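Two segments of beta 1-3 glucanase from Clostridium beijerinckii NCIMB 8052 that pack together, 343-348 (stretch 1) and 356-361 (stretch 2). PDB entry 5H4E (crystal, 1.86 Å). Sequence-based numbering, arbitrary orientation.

Stretch 1 343-348: ENKSYG
Stretch 2, residues 356-361: DFSSTL

Two irregular segments of one chain can be held together by very few hydrogen bonds, provided that the atoms around those bonds are closely fitted, and residues 343-348 and 356-361 of this glucanase illustrate the point. Two hydrogen bonds cross the contact, and both end on backbone carbonyls of the second segment. Lys 345 NZ donates to Asp 356 O at 2.8 Å, the side chain reaching its acceptor with chi angles of -56°, -83°, -167° and -168° (m, m, t, t). The main-chain bond is nearly as short: Ser 346 N lies 2.9 Å from Phe 357 O, with an N-H...O angle of 162°.

The backbone around this bond is extended in the first segment, with phi/psi of -93/121 at Lys 345 and -158/142 at Ser 346, followed by -85/85 at Tyr 347. Asn 344, just before, has positive phi (54/29). In the second segment Asp 356 (63/44) and Phe 357 (-100/2) lead into Ser 358 (-84/176) and Ser 359 (-85/14). The register is set by Ser 346 and Ser 358, whose CA atoms are 4.3 Å apart.

Such close backbones bring CH groups onto carbonyl oxygens. Phe 357 O also receives Lys 345 CA at 3.3 Å, with 144° at the hydrogen, so one oxygen serves two neighboring donors of differing strength. In the reverse sense, Ser 358 CA approaches Ser 346 O at 3.3 Å and is almost linear, 176° at the hydrogen. Ser 346 O also accepts a weak hydrogen bond from Gly 348 N, 3.2 Å away within its own segment.

Packing centers on Tyr 347. Its CA-to-CB bond points sideways, but the end of the side chain comes nearer the second segment, with chi1 at -104°, between wells, and chi2 at -64°. Ser 358 CB sits 3.6 Å from the ring centroid, only 7° off the normal, making a CH-pi contact over the face. Ser 358 (chi1 82°, p) places OG over that face too, 3.5 Å from Tyr 347 CE2, while Thr 360 OG1 approaches the ring obliquely, 3.1 Å from CE2. These hydroxyls pair with each other: Ser 358 OG and Thr 360 OG1 (chi1 -68°, m) are hydrogen-bonded at 3.0 Å.

Ser 359 (chi1 54°, p) adds a further oblique contact, its OG 3.6 Å from Tyr 347 CD2. Earlier in the first segment, Lys 345 CB packs 3.3 Å from Ser 358 O. By contrast, the CA-to-CB bonds of Ser 346 and Phe 357 point away, leaving their backbones to make the closest approaches.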

# COMPACT_ATOMS: atom_id res chain seq x y z
N GLU A 343 -6.65 -9.32 13.57
CA GLU A 343 -7.14 -10.43 12.75
C GLU A 343 -6.17 -10.82 11.65
O GLU A 343 -6.58 -11.37 10.62
CB GLU A 343 -8.49 -10.09 12.14
CG GLU A 343 -9.55 -9.77 13.16
CD GLU A 343 -10.90 -9.48 12.53
OE1 GLU A 343 -11.27 -10.20 11.59
OE2 GLU A 343 -11.58 -8.54 12.98
N ASN A 344 -4.89 -10.54 11.87
CA ASN A 344 -3.84 -10.81 10.89
C ASN A 344 -4.09 -10.20 9.51
O ASN A 344 -3.60 -10.73 8.50
CB ASN A 344 -3.62 -12.32 10.76
CG ASN A 344 -2.75 -12.87 11.87
OD1 ASN A 344 -2.84 -12.44 13.02
ND2 ASN A 344 -1.87 -13.81 11.52
N LYS A 345 -4.82 -9.08 9.48
CA LYS A 345 -5.12 -8.37 8.23
C LYS A 345 -4.09 -7.29 7.98
O LYS A 345 -3.94 -6.37 8.78
CB LYS A 345 -6.51 -7.74 8.28
CG LYS A 345 -7.64 -8.69 8.58
CD LYS A 345 -8.10 -9.41 7.35
CE LYS A 345 -9.44 -10.09 7.63
NZ LYS A 345 -9.80 -11.03 6.55
N SER A 346 -3.40 -7.36 6.85
CA SER A 346 -2.35 -6.38 6.58
C SER A 346 -2.06 -6.29 5.09
O SER A 346 -2.08 -7.30 4.37
CB SER A 346 -1.07 -6.75 7.35
OG SER A 346 -0.02 -5.82 7.10
N TYR A 347 -1.81 -5.07 4.61
CA TYR A 347 -1.22 -4.93 3.28
C TYR A 347 0.30 -5.04 3.38
O TYR A 347 1.00 -4.03 3.46
CB TYR A 347 -1.60 -3.59 2.63
CG TYR A 347 -2.66 -3.72 1.56
CD1 TYR A 347 -2.40 -4.43 0.39
CD2 TYR A 347 -3.89 -3.06 1.68
CE1 TYR A 347 -3.35 -4.54 -0.61
CE2 TYR A 347 -4.85 -3.16 0.67
CZ TYR A 347 -4.57 -3.90 -0.47
OH TYR A 347 -5.52 -4.01 -1.48
N GLY A 348 0.82 -6.27 3.36
CA GLY A 348 2.25 -6.50 3.50
C GLY A 348 2.98 -6.46 2.16
O GLY A 348 4.20 -6.31 2.10
N ASP A 356 -8.53 -11.86 0.59
CA ASP A 356 -8.96 -10.94 1.65
C ASP A 356 -8.10 -10.96 2.92
O ASP A 356 -8.63 -10.93 4.03
CB ASP A 356 -10.42 -11.22 2.04
CG ASP A 356 -11.33 -11.29 0.83
OD1 ASP A 356 -11.28 -10.37 -0.01
OD2 ASP A 356 -12.10 -12.28 0.73
N PHE A 357 -6.78 -10.98 2.75
CA PHE A 357 -5.89 -10.95 3.90
C PHE A 357 -5.33 -9.56 4.17
O PHE A 357 -4.52 -9.36 5.10
CB PHE A 357 -4.75 -11.96 3.70
CG PHE A 357 -5.20 -13.40 3.80
CD1 PHE A 357 -5.50 -13.95 5.04
CD2 PHE A 357 -5.33 -14.18 2.66
CE1 PHE A 357 -5.94 -15.27 5.14
CE2 PHE A 357 -5.76 -15.50 2.75
CZ PHE A 357 -6.07 -16.04 3.99
N SER A 358 -5.75 -8.59 3.37
CA SER A 358 -5.22 -7.23 3.50
C SER A 358 -5.96 -6.46 4.58
O SER A 358 -6.95 -6.93 5.14
CB SER A 358 -5.30 -6.47 2.17
OG SER A 358 -6.61 -5.93 1.97
N SER A 359 -5.49 -5.24 4.84
CA SER A 359 -6.11 -4.36 5.83
C SER A 359 -7.27 -3.57 5.23
O SER A 359 -7.73 -2.59 5.83
CB SER A 359 -5.05 -3.40 6.36
OG SER A 359 -4.44 -2.73 5.26
N THR A 360 -7.75 -3.98 4.06
CA THR A 360 -8.81 -3.22 3.40
C THR A 360 -10.11 -3.29 4.18
O THR A 360 -10.61 -4.37 4.46
CB THR A 360 -9.08 -3.69 1.96
OG1 THR A 360 -7.94 -3.39 1.13
CG2 THR A 360 -10.31 -2.95 1.39
N LEU A 361 -10.63 -2.12 4.53
CA LEU A 361 -11.98 -1.96 5.06
C LEU A 361 -12.89 -1.49 3.94
O LEU A 361 -12.49 -0.67 3.11
CB LEU A 361 -12.00 -0.94 6.22
CG LEU A 361 -11.13 -1.27 7.44
CD1 LEU A 361 -10.58 0.00 8.05
CD2 LEU A 361 -11.94 -2.03 8.45